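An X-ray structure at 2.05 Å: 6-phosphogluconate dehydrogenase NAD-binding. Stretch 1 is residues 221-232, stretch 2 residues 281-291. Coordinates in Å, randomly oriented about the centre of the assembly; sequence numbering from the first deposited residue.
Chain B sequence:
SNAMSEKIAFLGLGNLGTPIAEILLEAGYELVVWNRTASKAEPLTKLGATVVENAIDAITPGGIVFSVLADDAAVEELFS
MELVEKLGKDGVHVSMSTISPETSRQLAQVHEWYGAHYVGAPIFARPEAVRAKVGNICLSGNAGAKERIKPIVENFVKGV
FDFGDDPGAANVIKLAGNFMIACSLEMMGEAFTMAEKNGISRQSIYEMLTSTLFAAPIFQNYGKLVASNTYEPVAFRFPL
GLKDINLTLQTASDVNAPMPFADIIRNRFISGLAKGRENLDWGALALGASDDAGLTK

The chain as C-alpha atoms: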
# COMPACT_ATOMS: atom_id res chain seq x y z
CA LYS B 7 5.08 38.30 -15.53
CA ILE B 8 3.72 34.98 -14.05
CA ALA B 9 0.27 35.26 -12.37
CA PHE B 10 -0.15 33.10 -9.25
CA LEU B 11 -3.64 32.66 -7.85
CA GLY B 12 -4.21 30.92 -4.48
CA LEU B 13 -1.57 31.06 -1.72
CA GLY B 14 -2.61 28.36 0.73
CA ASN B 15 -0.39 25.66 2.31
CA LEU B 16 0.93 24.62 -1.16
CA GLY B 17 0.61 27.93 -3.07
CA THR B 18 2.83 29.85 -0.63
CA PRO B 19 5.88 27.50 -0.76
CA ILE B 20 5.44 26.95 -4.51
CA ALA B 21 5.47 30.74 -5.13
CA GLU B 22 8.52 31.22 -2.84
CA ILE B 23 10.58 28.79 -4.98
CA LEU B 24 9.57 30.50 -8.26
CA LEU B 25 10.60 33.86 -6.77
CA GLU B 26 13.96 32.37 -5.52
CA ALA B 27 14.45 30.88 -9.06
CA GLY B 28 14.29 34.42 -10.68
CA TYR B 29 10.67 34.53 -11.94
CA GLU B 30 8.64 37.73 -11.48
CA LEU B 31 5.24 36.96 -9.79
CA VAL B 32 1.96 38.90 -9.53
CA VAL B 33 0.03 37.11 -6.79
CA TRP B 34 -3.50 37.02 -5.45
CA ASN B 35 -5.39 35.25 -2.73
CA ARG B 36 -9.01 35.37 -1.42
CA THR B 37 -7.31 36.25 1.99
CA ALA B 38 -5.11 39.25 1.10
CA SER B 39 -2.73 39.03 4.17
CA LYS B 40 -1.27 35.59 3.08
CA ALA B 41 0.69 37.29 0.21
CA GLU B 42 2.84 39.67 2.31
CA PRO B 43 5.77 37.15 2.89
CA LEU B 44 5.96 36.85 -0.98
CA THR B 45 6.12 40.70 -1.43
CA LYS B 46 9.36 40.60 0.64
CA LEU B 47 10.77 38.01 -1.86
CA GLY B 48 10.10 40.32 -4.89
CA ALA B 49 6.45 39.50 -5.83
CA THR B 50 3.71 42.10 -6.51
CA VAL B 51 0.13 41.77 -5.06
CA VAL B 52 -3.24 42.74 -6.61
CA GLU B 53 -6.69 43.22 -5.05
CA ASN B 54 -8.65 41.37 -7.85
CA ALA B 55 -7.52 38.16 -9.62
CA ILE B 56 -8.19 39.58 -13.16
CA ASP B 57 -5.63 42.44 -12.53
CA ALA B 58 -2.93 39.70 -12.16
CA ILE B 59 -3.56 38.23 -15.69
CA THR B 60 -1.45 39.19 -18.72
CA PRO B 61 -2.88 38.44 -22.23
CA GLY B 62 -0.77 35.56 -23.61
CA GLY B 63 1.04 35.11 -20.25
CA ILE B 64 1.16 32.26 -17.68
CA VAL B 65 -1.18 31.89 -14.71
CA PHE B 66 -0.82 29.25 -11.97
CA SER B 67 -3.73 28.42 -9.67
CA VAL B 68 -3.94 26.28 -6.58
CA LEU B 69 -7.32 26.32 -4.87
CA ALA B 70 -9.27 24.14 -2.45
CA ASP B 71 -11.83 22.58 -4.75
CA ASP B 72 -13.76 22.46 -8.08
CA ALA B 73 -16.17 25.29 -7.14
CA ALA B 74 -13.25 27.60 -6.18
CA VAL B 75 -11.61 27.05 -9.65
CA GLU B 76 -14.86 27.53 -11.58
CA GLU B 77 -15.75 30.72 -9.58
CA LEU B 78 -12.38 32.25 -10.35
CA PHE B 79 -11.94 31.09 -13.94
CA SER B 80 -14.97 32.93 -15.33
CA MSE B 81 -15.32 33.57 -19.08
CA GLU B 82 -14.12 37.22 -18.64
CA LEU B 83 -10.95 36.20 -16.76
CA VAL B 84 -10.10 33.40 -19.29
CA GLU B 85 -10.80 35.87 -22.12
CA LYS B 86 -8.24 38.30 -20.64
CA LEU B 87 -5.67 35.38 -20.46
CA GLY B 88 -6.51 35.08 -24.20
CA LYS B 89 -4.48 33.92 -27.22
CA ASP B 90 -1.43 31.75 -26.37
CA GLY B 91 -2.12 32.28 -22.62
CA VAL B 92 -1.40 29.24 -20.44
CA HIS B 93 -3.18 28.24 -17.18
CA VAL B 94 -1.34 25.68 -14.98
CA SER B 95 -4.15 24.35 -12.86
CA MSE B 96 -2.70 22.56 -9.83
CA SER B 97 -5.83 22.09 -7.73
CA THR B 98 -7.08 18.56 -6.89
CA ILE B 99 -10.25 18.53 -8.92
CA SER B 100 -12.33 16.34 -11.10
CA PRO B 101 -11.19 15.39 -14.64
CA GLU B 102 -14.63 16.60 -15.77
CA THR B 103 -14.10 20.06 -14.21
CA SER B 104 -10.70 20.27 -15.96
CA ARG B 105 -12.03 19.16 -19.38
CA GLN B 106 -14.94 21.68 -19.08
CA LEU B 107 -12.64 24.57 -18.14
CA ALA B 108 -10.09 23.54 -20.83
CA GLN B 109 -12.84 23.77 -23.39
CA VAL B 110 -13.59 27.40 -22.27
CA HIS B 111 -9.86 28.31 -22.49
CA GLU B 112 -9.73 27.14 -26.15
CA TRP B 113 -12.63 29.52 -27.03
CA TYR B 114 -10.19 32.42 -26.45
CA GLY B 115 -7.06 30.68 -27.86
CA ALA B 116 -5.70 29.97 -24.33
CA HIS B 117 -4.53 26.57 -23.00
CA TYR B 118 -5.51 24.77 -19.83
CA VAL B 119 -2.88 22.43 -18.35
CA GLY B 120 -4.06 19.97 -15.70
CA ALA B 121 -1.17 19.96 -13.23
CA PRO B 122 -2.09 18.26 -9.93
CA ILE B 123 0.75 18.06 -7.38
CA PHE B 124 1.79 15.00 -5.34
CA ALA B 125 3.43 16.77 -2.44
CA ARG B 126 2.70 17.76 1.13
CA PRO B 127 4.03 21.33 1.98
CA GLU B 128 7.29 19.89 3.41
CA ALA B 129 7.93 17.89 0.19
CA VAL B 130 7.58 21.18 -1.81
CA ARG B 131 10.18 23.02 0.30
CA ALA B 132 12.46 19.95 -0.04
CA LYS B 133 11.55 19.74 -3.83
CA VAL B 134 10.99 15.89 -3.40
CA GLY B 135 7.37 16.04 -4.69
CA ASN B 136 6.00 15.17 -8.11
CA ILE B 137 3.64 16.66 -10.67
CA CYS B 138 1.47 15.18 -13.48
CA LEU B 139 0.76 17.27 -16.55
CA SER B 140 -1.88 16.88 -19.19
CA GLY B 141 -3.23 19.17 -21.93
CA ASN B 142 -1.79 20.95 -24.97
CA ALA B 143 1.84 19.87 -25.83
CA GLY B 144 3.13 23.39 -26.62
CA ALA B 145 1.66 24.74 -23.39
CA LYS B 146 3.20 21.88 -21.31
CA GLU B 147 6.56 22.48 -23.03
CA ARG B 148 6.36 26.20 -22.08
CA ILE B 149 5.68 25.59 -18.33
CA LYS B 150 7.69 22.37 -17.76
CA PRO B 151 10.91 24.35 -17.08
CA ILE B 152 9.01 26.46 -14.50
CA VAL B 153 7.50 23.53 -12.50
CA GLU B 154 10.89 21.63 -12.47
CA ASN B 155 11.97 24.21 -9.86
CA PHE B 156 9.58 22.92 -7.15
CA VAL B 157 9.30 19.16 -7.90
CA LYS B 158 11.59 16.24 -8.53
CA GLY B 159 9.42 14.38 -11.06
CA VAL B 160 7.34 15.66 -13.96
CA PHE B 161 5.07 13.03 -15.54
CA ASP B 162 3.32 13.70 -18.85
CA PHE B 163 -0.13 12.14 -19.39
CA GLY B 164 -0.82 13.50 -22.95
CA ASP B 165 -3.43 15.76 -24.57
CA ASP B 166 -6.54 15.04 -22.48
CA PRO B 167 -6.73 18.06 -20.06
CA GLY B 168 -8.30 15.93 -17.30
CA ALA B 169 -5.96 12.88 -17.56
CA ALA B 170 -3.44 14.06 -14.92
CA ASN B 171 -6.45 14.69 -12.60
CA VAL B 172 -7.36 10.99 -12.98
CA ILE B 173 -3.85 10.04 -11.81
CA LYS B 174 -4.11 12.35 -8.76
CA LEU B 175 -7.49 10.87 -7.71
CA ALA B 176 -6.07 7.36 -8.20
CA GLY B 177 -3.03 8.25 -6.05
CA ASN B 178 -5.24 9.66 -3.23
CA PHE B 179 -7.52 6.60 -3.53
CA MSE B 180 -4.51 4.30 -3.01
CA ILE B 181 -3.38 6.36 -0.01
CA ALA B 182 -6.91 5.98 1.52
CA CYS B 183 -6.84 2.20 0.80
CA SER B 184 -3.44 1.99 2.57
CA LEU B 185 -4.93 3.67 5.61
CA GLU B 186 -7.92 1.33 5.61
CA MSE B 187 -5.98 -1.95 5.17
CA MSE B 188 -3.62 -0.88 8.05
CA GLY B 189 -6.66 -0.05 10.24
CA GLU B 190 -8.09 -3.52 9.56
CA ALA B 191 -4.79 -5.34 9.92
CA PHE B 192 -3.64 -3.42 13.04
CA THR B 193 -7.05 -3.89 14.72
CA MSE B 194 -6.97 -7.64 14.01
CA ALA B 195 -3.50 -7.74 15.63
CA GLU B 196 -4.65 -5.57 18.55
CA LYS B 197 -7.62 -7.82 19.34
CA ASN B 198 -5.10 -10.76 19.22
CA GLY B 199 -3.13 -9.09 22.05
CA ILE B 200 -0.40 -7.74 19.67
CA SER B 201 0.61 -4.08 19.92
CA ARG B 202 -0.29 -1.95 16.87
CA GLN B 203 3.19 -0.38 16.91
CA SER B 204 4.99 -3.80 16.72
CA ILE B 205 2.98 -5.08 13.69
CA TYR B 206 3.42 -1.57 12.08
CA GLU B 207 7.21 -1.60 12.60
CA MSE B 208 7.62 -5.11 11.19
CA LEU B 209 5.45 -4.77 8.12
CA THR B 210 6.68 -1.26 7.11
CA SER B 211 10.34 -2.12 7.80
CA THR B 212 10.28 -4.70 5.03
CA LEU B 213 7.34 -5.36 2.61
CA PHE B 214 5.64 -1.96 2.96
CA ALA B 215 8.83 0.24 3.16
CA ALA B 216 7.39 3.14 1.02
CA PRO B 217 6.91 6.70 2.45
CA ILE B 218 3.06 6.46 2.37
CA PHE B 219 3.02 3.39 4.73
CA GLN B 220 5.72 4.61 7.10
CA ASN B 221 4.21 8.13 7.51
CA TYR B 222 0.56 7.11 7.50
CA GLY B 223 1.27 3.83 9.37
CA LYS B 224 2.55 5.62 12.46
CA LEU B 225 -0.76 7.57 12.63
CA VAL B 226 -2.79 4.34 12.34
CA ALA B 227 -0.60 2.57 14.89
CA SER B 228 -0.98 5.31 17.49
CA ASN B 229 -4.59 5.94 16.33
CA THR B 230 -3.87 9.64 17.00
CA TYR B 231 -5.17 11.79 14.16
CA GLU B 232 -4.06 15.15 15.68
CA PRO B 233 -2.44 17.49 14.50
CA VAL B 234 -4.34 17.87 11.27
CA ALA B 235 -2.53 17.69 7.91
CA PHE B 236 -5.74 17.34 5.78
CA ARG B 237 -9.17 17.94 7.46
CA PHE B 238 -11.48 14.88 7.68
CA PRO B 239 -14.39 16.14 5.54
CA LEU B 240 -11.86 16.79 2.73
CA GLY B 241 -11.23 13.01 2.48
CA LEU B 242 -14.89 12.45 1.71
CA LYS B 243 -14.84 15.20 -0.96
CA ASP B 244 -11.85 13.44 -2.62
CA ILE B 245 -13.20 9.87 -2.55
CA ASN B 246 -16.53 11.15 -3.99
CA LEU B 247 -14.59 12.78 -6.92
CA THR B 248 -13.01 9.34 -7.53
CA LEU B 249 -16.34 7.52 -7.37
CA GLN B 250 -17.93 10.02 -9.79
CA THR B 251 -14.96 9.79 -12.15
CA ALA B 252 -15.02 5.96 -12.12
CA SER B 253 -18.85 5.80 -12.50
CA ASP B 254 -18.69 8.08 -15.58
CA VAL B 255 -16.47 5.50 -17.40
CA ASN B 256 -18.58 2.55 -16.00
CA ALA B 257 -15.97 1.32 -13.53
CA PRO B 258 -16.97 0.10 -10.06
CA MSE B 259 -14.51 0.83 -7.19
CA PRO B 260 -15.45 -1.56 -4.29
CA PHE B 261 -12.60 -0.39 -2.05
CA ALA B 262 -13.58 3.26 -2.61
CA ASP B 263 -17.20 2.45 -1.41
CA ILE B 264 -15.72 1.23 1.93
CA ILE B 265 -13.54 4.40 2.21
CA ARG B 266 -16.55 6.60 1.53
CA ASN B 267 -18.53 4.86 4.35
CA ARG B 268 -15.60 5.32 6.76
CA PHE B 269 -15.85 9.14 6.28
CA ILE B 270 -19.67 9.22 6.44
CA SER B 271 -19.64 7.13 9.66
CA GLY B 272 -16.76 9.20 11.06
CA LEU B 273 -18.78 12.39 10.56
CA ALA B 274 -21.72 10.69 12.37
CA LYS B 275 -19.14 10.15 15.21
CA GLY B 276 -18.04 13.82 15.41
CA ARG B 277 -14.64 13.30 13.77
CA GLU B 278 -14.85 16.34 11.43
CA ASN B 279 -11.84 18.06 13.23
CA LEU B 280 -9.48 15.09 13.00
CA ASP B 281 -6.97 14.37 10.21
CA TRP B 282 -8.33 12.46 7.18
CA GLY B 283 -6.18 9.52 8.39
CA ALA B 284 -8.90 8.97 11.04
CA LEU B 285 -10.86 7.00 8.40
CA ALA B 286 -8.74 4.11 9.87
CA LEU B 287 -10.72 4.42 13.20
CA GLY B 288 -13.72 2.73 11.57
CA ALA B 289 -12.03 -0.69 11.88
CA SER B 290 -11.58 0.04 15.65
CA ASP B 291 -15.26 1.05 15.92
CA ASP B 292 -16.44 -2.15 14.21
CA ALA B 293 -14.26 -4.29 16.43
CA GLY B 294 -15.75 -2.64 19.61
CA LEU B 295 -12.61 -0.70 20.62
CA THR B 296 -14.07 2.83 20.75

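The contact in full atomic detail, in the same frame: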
# COMPACT_ATOMS: atom_id res chain seq x y z
N ASN B 221 4.79 6.90 6.99
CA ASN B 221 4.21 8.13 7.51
C ASN B 221 2.77 7.92 7.96
O ASN B 221 2.44 8.25 9.10
CB ASN B 221 4.24 9.24 6.45
CG ASN B 221 5.61 9.68 5.97
OD1 ASN B 221 5.74 10.24 4.87
ND2 ASN B 221 6.68 9.53 6.76
N TYR B 222 1.95 7.33 7.12
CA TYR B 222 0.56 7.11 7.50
C TYR B 222 0.43 5.94 8.50
O TYR B 222 -0.43 6.01 9.35
CB TYR B 222 -0.35 6.94 6.28
CG TYR B 222 -0.60 8.24 5.53
CD1 TYR B 222 -1.47 9.19 6.04
CD2 TYR B 222 0.08 8.54 4.37
CE1 TYR B 222 -1.71 10.39 5.37
CE2 TYR B 222 -0.17 9.72 3.67
CZ TYR B 222 -1.09 10.63 4.16
OH TYR B 222 -1.32 11.82 3.49
N GLY B 223 1.34 4.96 8.47
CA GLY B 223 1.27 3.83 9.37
C GLY B 223 1.46 4.17 10.83
O GLY B 223 0.85 3.55 11.69
N LYS B 224 2.30 5.16 11.10
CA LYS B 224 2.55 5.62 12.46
C LYS B 224 1.26 6.23 13.03
O LYS B 224 0.91 5.97 14.17
CB LYS B 224 3.72 6.63 12.47
CG LYS B 224 4.31 6.96 13.83
CD LYS B 224 5.58 6.14 14.14
CE LYS B 224 6.82 6.77 13.52
NZ LYS B 224 8.06 5.97 13.73
N LEU B 225 0.52 6.99 12.21
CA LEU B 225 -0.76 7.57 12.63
C LEU B 225 -1.75 6.46 12.99
O LEU B 225 -2.38 6.49 14.03
CB LEU B 225 -1.44 8.43 11.51
CG LEU B 225 -0.66 9.51 10.79
CD1 LEU B 225 -1.63 10.41 10.02
CD2 LEU B 225 0.17 10.32 11.72
N VAL B 226 -1.85 5.44 12.13
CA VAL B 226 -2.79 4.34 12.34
C VAL B 226 -2.39 3.52 13.56
O VAL B 226 -3.25 3.12 14.33
CB VAL B 226 -2.96 3.48 11.08
CG1 VAL B 226 -4.00 2.36 11.32
CG2 VAL B 226 -3.41 4.35 9.91
N ALA B 227 -1.10 3.33 13.76
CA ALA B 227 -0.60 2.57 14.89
C ALA B 227 -0.95 3.27 16.18
O ALA B 227 -1.48 2.66 17.08
CB ALA B 227 0.92 2.39 14.78
N SER B 228 -0.69 4.56 16.26
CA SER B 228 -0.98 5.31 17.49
C SER B 228 -2.47 5.65 17.57
O SER B 228 -2.98 5.95 18.64
CB SER B 228 -0.13 6.57 17.53
OG SER B 228 -0.35 7.33 16.35
N ASN B 229 -3.17 5.62 16.43
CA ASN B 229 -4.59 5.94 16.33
C ASN B 229 -4.80 7.36 16.83
O ASN B 229 -5.82 7.64 17.42
CB ASN B 229 -5.45 4.92 17.11
CG ASN B 229 -6.28 3.97 16.30
OD1 ASN B 229 -6.51 4.10 15.08
ND2 ASN B 229 -6.87 3.04 17.02
N THR B 230 -3.79 8.23 16.65
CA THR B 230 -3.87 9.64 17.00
C THR B 230 -3.87 10.32 15.64
O THR B 230 -2.97 10.05 14.81
CB THR B 230 -2.78 10.10 17.95
OG1 THR B 230 -1.51 10.07 17.28
CG2 THR B 230 -2.78 9.31 19.26
N TYR B 231 -4.92 11.09 15.40
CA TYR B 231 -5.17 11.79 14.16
C TYR B 231 -5.25 13.29 14.42
O TYR B 231 -6.12 13.99 13.90
CB TYR B 231 -6.45 11.21 13.56
CG TYR B 231 -6.32 9.72 13.35
CD1 TYR B 231 -5.54 9.21 12.32
CD2 TYR B 231 -6.91 8.82 14.23
CE1 TYR B 231 -5.42 7.84 12.12
CE2 TYR B 231 -6.80 7.45 14.03
CZ TYR B 231 -6.01 6.96 13.01
OH TYR B 231 -5.87 5.62 12.83
N GLU B 232 -4.33 13.76 15.31
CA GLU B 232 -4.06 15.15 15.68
C GLU B 232 -2.51 15.30 15.75
O GLU B 232 -1.86 14.37 16.23
CB GLU B 232 -4.74 15.49 17.02
CG GLU B 232 -6.23 15.17 17.03
CD GLU B 232 -6.92 15.25 18.37
OE1 GLU B 232 -7.01 14.21 19.06
OE2 GLU B 232 -7.43 16.35 18.70
N ASP B 281 -7.61 14.55 11.49
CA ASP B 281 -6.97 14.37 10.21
C ASP B 281 -7.75 13.33 9.39
O ASP B 281 -8.33 12.40 9.96
CB ASP B 281 -5.52 13.91 10.43
CG ASP B 281 -4.74 13.87 9.17
OD1 ASP B 281 -4.48 14.97 8.60
OD2 ASP B 281 -4.46 12.73 8.68
N TRP B 282 -7.65 13.40 8.07
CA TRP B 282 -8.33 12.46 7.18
C TRP B 282 -7.86 11.02 7.41
O TRP B 282 -8.64 10.12 7.16
CB TRP B 282 -8.18 12.86 5.71
CG TRP B 282 -6.87 12.47 5.11
CD1 TRP B 282 -5.63 12.89 5.49
CD2 TRP B 282 -6.69 11.73 3.90
NE1 TRP B 282 -4.68 12.40 4.62
CE2 TRP B 282 -5.31 11.70 3.63
CE3 TRP B 282 -7.57 11.08 3.02
CZ2 TRP B 282 -4.77 11.03 2.52
CZ3 TRP B 282 -7.04 10.38 1.95
CH2 TRP B 282 -5.65 10.33 1.73
N GLY B 283 -6.67 10.83 7.98
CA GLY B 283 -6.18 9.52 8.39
C GLY B 283 -7.11 8.80 9.35
O GLY B 283 -7.08 7.57 9.45
N ALA B 284 -7.96 9.56 10.09
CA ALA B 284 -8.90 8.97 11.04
C ALA B 284 -9.93 8.10 10.38
O ALA B 284 -10.68 7.45 11.08
CB ALA B 284 -9.57 10.07 11.86
N LEU B 285 -9.96 7.97 9.03
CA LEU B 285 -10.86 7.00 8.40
C LEU B 285 -10.52 5.60 8.97
O LEU B 285 -11.40 4.72 9.07
CB LEU B 285 -10.75 7.03 6.85
CG LEU B 285 -9.46 6.43 6.25
CD1 LEU B 285 -9.58 4.93 6.01
CD2 LEU B 285 -9.08 7.14 4.97
N ALA B 286 -9.23 5.39 9.34
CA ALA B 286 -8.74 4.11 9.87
C ALA B 286 -9.36 3.73 11.24
O ALA B 286 -9.27 2.55 11.62
CB ALA B 286 -7.23 4.11 9.96
N LEU B 287 -10.00 4.69 11.96
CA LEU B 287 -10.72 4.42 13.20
C LEU B 287 -11.95 3.60 13.01
O LEU B 287 -12.39 3.01 13.98
CB LEU B 287 -11.13 5.71 13.96
CG LEU B 287 -10.07 6.37 14.78
CD1 LEU B 287 -10.60 7.62 15.45
CD2 LEU B 287 -9.56 5.42 15.90
N GLY B 288 -12.52 3.55 11.80
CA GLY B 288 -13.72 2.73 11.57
C GLY B 288 -13.52 1.26 11.90
O GLY B 288 -14.43 0.60 12.41
N ALA B 289 -12.35 0.73 11.60
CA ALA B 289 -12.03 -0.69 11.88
C ALA B 289 -12.04 -0.94 13.38
O ALA B 289 -12.42 -2.02 13.80
CB ALA B 289 -10.67 -1.07 11.30
N SER B 290 -11.62 0.09 14.18
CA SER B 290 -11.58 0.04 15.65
C SER B 290 -13.00 0.08 16.18
O SER B 290 -13.36 -0.74 17.02
CB SER B 290 -10.75 1.17 16.22
OG SER B 290 -9.39 1.00 15.85
N ASP B 291 -13.83 0.97 15.60
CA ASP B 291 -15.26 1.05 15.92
C ASP B 291 -15.97 -0.27 15.71
O ASP B 291 -16.66 -0.73 16.59
CB ASP B 291 -15.95 2.08 15.05
CG ASP B 291 -15.47 3.47 15.20
OD1 ASP B 291 -14.97 3.81 16.30
OD2 ASP B 291 -15.67 4.28 14.25

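Tyr-231 is the centre of this contact. It lies just beyond the end of the helix 221-228, where the chain turns at Asn-229, and it loses 116 Å² to the other stretch, more than any other residue here. Its backbone and its ring both take part. The carbonyl O of Tyr-231 accepts a hydrogen bond from Asp-281 N at 2.9 Å, nearly straight at 171°, and this fixes the two backbones where their CA atoms come within 5.0 Å.

With chi1 at -58° (m) and chi2 at -74°, the Tyr-231 ring lies flat along the 3-10 segment 282-286. Ala-284 covers one face: its CA stands 3.5 Å from the ring centroid and only 11° off the ring normal, a CH-pi contact, while Ala-284 CB reaches Tyr-231 CG at 3.6 Å. Around the ring, Tyr-231 CE1 lies 3.2 Å from Gly-283 O, and Tyr-231 CE2 packs against Leu-287 CG at 3.5 Å. The hydroxyl end is not left unsatisfied in this apolar setting: Tyr-231 OH donates to Asn-229 OD1 at 2.8 Å, within its own stretch.

That bond holds the side chain of Asn-229. This residue is the first to leave the helix, with positive phi (59/31), a conformation asparagine tolerates better than most residues. Its chi1 of -109° falls between the usual wells, and although its CA-to-CB bond points sideways, the amide comes nearer the other stretch. There Asn-229 OD1 meets Leu-287 CD2 at 3.4 Å, and Asn-229 ND2 lies 3.4 Å from Ser-290 OG. Leu-287, in the m,t rotamer, likewise starts sideways and brings its branched end to the contact.

Glycine at 283 fits a tight spot. A CB on Gly-283 would point toward the first stretch, only 3.4 Å from both Tyr-231 CD1 and Leu-225 CD1, and would be crowded by Asp-281 OD2 at 3.1 Å. That carboxylate oxygen has work of its own: with chi1 t (-172°), Asp-281 accepts a hydrogen bond from Gly-283 N to OD2 at 3.0 Å, bracing the start of the 3-10 turn. Asp-281 OD1 is bonded elsewhere in the structure, so this buried acid is well provided for.

Along the helix, Val-226 and Ala-286 make a close apolar fit, with Val-226 CG2 3.8 Å from Ala-286 CB. The alanine also touches Tyr-231 OH with its CB at 3.5 Å; its small methyl serves both neighbours. One turn earlier, Tyr-222 (chi1 -74°, m) meets Trp-282. The CA-to-CB bond of Trp-282 points away, but with chi1 p (80°) and chi2 -62° the end of the side chain comes nearer, so that Tyr-222 OH sits at the edge of the indole, 3.6 Å from Trp-282 NE1. The rings are almost perpendicular, at 88°, with Tyr-222 CZ 4.0 Å from Trp-282 CZ2. In all, 498 Å² is buried, both sides summed, with one backbone hydrogen bond at one end of the contact and side-chain packing along the rest.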